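Local coordinates for protein xylulose kinase (Escherichia coli, PDB 2ITM) that phosphorylates D-xylulose to D-xylulose 5-phosphate with ATP, and 1-deoxy-D-xylulose less efficiently, working as a homodimeric sugar kinase of the FGGY family, at residues A[315-320]-A[360-365]; A[322-327]-A[353-358]. All blocks are in the same frame, centred on the assembly; numbering follows the deposited sequence.

Contact 1 (A[315-320]-A[360-365])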
loop_
_atom_site.group_PDB
_atom_site.type_symbol
_atom_site.label_atom_id
_atom_site.label_comp_id
_atom_site.label_asym_id
_atom_site.label_seq_id
_atom_site.Cartn_x
_atom_site.Cartn_y
_atom_site.Cartn_z
ATOM N N ALA A 315 -6.878 -20.462 8.543
ATOM C CA ALA A 315 -6.144 -21.649 8.144
ATOM C C ALA A 315 -5.008 -21.339 7.194
ATOM O O ALA A 315 -3.962 -21.969 7.252
ATOM C CB ALA A 315 -7.072 -22.668 7.538
ATOM N N ALA A 316 -5.211 -20.378 6.308
ATOM C CA ALA A 316 -4.151 -19.978 5.426
ATOM C C ALA A 316 -2.931 -19.619 6.255
ATOM O O ALA A 316 -1.814 -19.961 5.910
ATOM C CB ALA A 316 -4.588 -18.793 4.607
ATOM N N ALA A 317 -3.168 -18.925 7.371
ATOM C CA ALA A 317 -2.129 -18.260 8.119
ATOM C C ALA A 317 -1.227 -19.264 8.813
ATOM O O ALA A 317 -0.078 -18.974 9.118
ATOM C CB ALA A 317 -2.742 -17.326 9.118
ATOM N N GLN A 318 -1.760 -20.432 9.045
ATOM C CA GLN A 318 -1.008 -21.496 9.681
ATOM C C GLN A 318 -0.097 -22.202 8.696
ATOM O O GLN A 318 0.870 -22.837 9.077
ATOM C CB GLN A 318 -1.956 -22.485 10.331
ATOM C CG GLN A 318 -2.605 -21.953 11.573
ATOM C CD GLN A 318 -3.740 -22.820 12.039
ATOM O OE1 GLN A 318 -4.586 -23.217 11.248
ATOM N NE2 GLN A 318 -3.762 -23.117 13.329
ATOM N N GLN A 319 -0.411 -22.067 7.417
ATOM C CA GLN A 319 0.498 -22.471 6.359
ATOM C C GLN A 319 1.564 -21.421 6.072
ATOM O O GLN A 319 2.307 -21.557 5.122
ATOM C CB GLN A 319 -0.287 -22.805 5.070
ATOM C CG GLN A 319 -1.244 -23.987 5.205
ATOM C CD GLN A 319 -0.862 -24.948 6.324
ATOM O OE1 GLN A 319 0.107 -25.693 6.204
ATOM N NE2 GLN A 319 -1.617 -24.929 7.424
ATOM N N ALA A 320 1.639 -20.412 6.913
ATOM C CA ALA A 320 2.634 -19.380 6.718
ATOM C C ALA A 320 4.059 -19.928 6.791
ATOM O O ALA A 320 4.400 -20.698 7.678
ATOM C CB ALA A 320 2.433 -18.259 7.693
ATOM N N GLU A 360 1.215 -15.712 4.200
ATOM C CA GLU A 360 2.024 -14.771 4.947
ATOM C C GLU A 360 1.219 -13.526 5.270
ATOM O O GLU A 360 1.178 -13.078 6.406
ATOM C CB GLU A 360 3.261 -14.402 4.138
ATOM C CG GLU A 360 4.285 -15.516 3.984
ATOM C CD GLU A 360 3.769 -16.726 3.230
ATOM O OE1 GLU A 360 3.967 -17.840 3.715
ATOM O OE2 GLU A 360 3.180 -16.571 2.165
ATOM N N LEU A 361 0.564 -12.989 4.251
ATOM C CA LEU A 361 -0.256 -11.807 4.401
ATOM C C LEU A 361 -1.294 -12.010 5.484
ATOM O O LEU A 361 -1.524 -11.146 6.308
ATOM C CB LEU A 361 -0.922 -11.462 3.080
ATOM C CG LEU A 361 -0.220 -10.337 2.341
ATOM C CD1 LEU A 361 1.252 -10.417 2.545
ATOM C CD2 LEU A 361 -0.575 -10.292 0.865
ATOM N N ALA A 362 -1.913 -13.176 5.473
ATOM C CA ALA A 362 -2.986 -13.476 6.392
ATOM C C ALA A 362 -2.466 -13.583 7.810
ATOM O O ALA A 362 -3.079 -13.095 8.735
ATOM C CB ALA A 362 -3.683 -14.748 5.989
ATOM N N ARG A 363 -1.330 -14.233 7.966
ATOM C CA ARG A 363 -0.608 -14.183 9.217
ATOM C C ARG A 363 -0.292 -12.779 9.714
ATOM O O ARG A 363 -0.440 -12.497 10.887
ATOM C CB ARG A 363 0.665 -14.990 9.127
ATOM C CG ARG A 363 0.626 -16.212 9.961
ATOM C CD ARG A 363 1.283 -16.093 11.285
ATOM N NE ARG A 363 1.858 -17.385 11.618
ATOM C CZ ARG A 363 2.313 -17.732 12.804
ATOM N NH1 ARG A 363 2.269 -16.884 13.813
ATOM N NH2 ARG A 363 2.819 -18.926 12.973
ATOM N N ALA A 364 0.155 -11.921 8.813
ATOM C CA ALA A 364 0.501 -10.553 9.161
ATOM C C ALA A 364 -0.673 -9.778 9.756
ATOM O O ALA A 364 -0.540 -9.126 10.772
ATOM C CB ALA A 364 1.065 -9.842 7.983
ATOM N N VAL A 365 -1.827 -9.883 9.120
ATOM C CA VAL A 365 -3.023 -9.232 9.593
ATOM C C VAL A 365 -3.420 -9.638 11.003
ATOM O O VAL A 365 -3.621 -8.795 11.856
ATOM C CB VAL A 365 -4.192 -9.406 8.612
ATOM C CG1 VAL A 365 -5.374 -8.614 9.067
ATOM C CG2 VAL A 365 -3.784 -8.968 7.239
HETATM O O HOH W 1 3.613 -20.346 3.177
#

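Contact 2 (A[322-327]-A[353-358])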
loop_
_atom_site.group_PDB
_atom_site.type_symbol
_atom_site.label_atom_id
_atom_site.label_comp_id
_atom_site.label_asym_id
_atom_site.label_seq_id
_atom_site.Cartn_x
_atom_site.Cartn_y
_atom_site.Cartn_z
ATOM N N GLU A 322 7.496 -20.350 7.767
ATOM C CA GLU A 322 8.228 -20.006 8.973
ATOM C C GLU A 322 9.544 -19.288 8.701
ATOM O O GLU A 322 10.036 -18.551 9.542
ATOM C CB GLU A 322 8.488 -21.249 9.798
ATOM C CG GLU A 322 7.237 -21.883 10.366
ATOM C CD GLU A 322 6.634 -21.091 11.522
ATOM O OE1 GLU A 322 6.267 -19.924 11.321
ATOM O OE2 GLU A 322 6.531 -21.646 12.630
ATOM N N SER A 323 10.121 -19.507 7.532
ATOM C CA SER A 323 11.482 -19.059 7.272
ATOM C C SER A 323 11.464 -17.688 6.614
ATOM O O SER A 323 12.446 -16.955 6.653
ATOM C CB SER A 323 12.207 -20.052 6.365
ATOM O OG SER A 323 11.779 -19.911 5.028
ATOM N N ALA A 324 10.334 -17.361 6.004
ATOM C CA ALA A 324 10.042 -16.009 5.562
ATOM C C ALA A 324 10.284 -14.994 6.653
ATOM O O ALA A 324 9.864 -15.166 7.785
ATOM C CB ALA A 324 8.628 -15.924 5.071
ATOM N N GLU A 325 10.967 -13.923 6.299
ATOM C CA GLU A 325 10.927 -12.720 7.095
ATOM C C GLU A 325 9.514 -12.193 7.258
ATOM O O GLU A 325 8.646 -12.441 6.437
ATOM C CB GLU A 325 11.816 -11.648 6.487
ATOM C CG GLU A 325 13.291 -11.866 6.728
ATOM C CD GLU A 325 14.136 -11.277 5.626
ATOM O OE1 GLU A 325 13.611 -11.093 4.517
ATOM O OE2 GLU A 325 15.320 -10.991 5.873
ATOM N N PRO A 326 9.294 -11.473 8.346
ATOM C CA PRO A 326 7.952 -10.974 8.697
ATOM C C PRO A 326 7.501 -9.916 7.709
ATOM O O PRO A 326 8.294 -9.074 7.316
ATOM C CB PRO A 326 8.166 -10.365 10.078
ATOM C CG PRO A 326 9.381 -11.010 10.585
ATOM C CD PRO A 326 10.264 -11.220 9.419
ATOM N N VAL A 327 6.244 -10.000 7.303
ATOM C CA VAL A 327 5.465 -8.856 6.874
ATOM C C VAL A 327 4.877 -8.187 8.092
ATOM O O VAL A 327 4.467 -8.854 9.021
ATOM C CB VAL A 327 4.291 -9.298 6.003
ATOM C CG1 VAL A 327 3.622 -8.125 5.393
ATOM C CG2 VAL A 327 4.748 -10.235 4.949
ATOM N N THR A 353 8.270 -8.893 0.464
ATOM C CA THR A 353 9.323 -9.410 -0.403
ATOM C C THR A 353 8.830 -10.556 -1.268
ATOM O O THR A 353 7.716 -11.017 -1.116
ATOM C CB THR A 353 10.501 -9.912 0.420
ATOM O OG1 THR A 353 10.119 -11.091 1.126
ATOM C CG2 THR A 353 10.842 -8.949 1.513
ATOM N N HIS A 354 9.694 -11.016 -2.164
ATOM C CA HIS A 354 9.438 -12.180 -3.001
ATOM C C HIS A 354 8.899 -13.383 -2.234
ATOM O O HIS A 354 8.283 -14.270 -2.824
ATOM C CB HIS A 354 10.705 -12.569 -3.760
ATOM C CG HIS A 354 11.776 -13.156 -2.891
ATOM N ND1 HIS A 354 12.553 -12.394 -2.048
ATOM C CD2 HIS A 354 12.194 -14.433 -2.730
ATOM C CE1 HIS A 354 13.405 -13.171 -1.411
ATOM N NE2 HIS A 354 13.210 -14.414 -1.808
ATOM N N GLN A 355 9.133 -13.400 -0.935
ATOM C CA GLN A 355 8.904 -14.572 -0.116
ATOM C C GLN A 355 7.430 -14.694 0.250
ATOM O O GLN A 355 7.000 -15.702 0.790
ATOM C CB GLN A 355 9.718 -14.459 1.160
ATOM C CG GLN A 355 11.190 -14.666 0.985
ATOM C CD GLN A 355 11.833 -15.240 2.222
ATOM O OE1 GLN A 355 12.383 -14.506 3.036
ATOM N NE2 GLN A 355 11.757 -16.552 2.372
ATOM N N HIS A 356 6.672 -13.642 -0.031
ATOM C CA HIS A 356 5.378 -13.452 0.591
ATOM C C HIS A 356 4.241 -13.793 -0.372
ATOM O O HIS A 356 4.176 -13.276 -1.470
ATOM C CB HIS A 356 5.213 -12.024 1.107
ATOM C CG HIS A 356 6.199 -11.642 2.164
ATOM N ND1 HIS A 356 6.480 -12.447 3.243
ATOM C CD2 HIS A 356 6.960 -10.537 2.312
ATOM C CE1 HIS A 356 7.379 -11.857 4.005
ATOM N NE2 HIS A 356 7.684 -10.695 3.463
ATOM N N GLY A 357 3.348 -14.659 0.073
ATOM C CA GLY A 357 2.025 -14.808 -0.527
ATOM C C GLY A 357 0.907 -14.660 0.482
ATOM O O GLY A 357 1.127 -14.207 1.590
ATOM N N PRO A 358 -0.294 -15.065 0.088
ATOM C CA PRO A 358 -1.507 -14.803 0.857
ATOM C C PRO A 358 -1.495 -15.415 2.248
ATOM O O PRO A 358 -2.091 -14.867 3.149
ATOM C CB PRO A 358 -2.585 -15.456 0.014
ATOM C CG PRO A 358 -2.054 -15.431 -1.335
ATOM C CD PRO A 358 -0.599 -15.659 -1.220
#

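Contact 1 (A[315-320]-A[360-365])
Ala317 and Ala320 pack against the start of the Arg363 side chain. CB of Ala317 meets both backbone N and CG of Arg363, the latter at 3.6 Å. CB of Ala320 lies 3.5 Å from the same CG and also reaches the arginine CB. The tightest approach is that of Arg363 CG to Ala317 O, 3.0 Å. Deeper in, CB of Ala362 faces CB of Ala317 at 4.2 Å. CB of Ala316 adds a looser touch on CB of Ala362. Small side chains on both segments let the backbones come close: CA of Ala317 and CA of Arg363 are 4.5 Å apart.

The contact joins the end of helix 310-316 and the turns that follow it to the first part of helix 358-381. Both belong to the C-terminal FGGY domain, a member of the actin-like ATPase clan, and the contact lies away from the xylulose site. Leu361 of the same helix packs on Leu304 of the second subunit.

The arginine chain is bent at chi2 (-98°) and again at chi3. Its NE passes Ala317 O at 3.5 Å, in van der Waals contact, and CB of Ala320 sits at the guanidinium edge. NH1 forms a salt bridge with Glu367 on the same helix, while Tyr401 touches the side chain from helix 400-410. An alanine in place of Arg363 would probably leave Glu367 without its charged mate and open a gap beside the methyl groups of Ala317 and Ala320.

The other side of the contact is looser and wet. A water donates to both Gln319 O and Glu360 OE1, at 2.6 Å each, and so bridges the segments. Glu360 OE1 also accepts from Asp321 N, and its OE2 from Gly357 N at the N-cap of the helix.

Contact 2 (A[322-327]-A[353-358])
Val327 CG2 stands anti to the carbonyl carbon, and His356 turns its CG the same way, anti to its own carbonyl carbon (chi1 -62°). The two side chains slide past each other in opposite directions. The CG2 methyl lies over the middle of one face of the imidazole, a CH-pi contact modelled closer than is likely. Ala324 CB is more distant, 4.4 Å from His356 CE1.

Gln355 reaches across the outer part of the contact. Its chain is extended beyond CG, which carries the amide to the backbone of Ala324. NE2 lies 3.7 Å from Ala324 CA, and OE1 lies 3.6 Å from Glu325 N. The Glu325 and Gln355 side chains cross obliquely, their carboxylate and amide planes 62° apart. Their OE1 atoms stay 3.9 Å from each other.

The loop before strand 328-333 is thus laid against the loop between strand 345-353 and helix 358-381. The second loop makes a type I beta turn from Thr353 to His356, closed by a 3.0 Å bond from His356 N to Thr353 O. At this turn the strand meets the second subunit: Thr353 pairs with an antiparallel strand of that chain, and His356 packs on its Leu304.

His356 NE2 makes a weak hydrogen bond to Gly351 O, which would help fix the ring's rotation. Between the segments the contact is apolar inside, with Gln355 and Glu325 near each other at the margin but not bonded. The two loops are therefore probably held together by fit of shape more than by directed bonds.

Both contacts are partly buried and lie in the C-terminal FGGY domain, with centres 10 Å apart. Contact 2 is farther from the centre of the chain and has more exposed residues. Each involves the beginning of helix 358-381: contact 1 packs on its first turns, while contact 2 uses the loop leading into it. The chemistry differs accordingly. Contact 1 rests on alanine methyls and an arginine chain, with a bridging water. Contact 2 rests on a methyl over an imidazole, with polar side chains outside. They touch where Ala364 CB meets Val327 O at 3.7 Å and where Leu361 meets Val327. Arg363 NH2 and Glu322 OE1 are 4.0 Å apart, too far for a salt bridge.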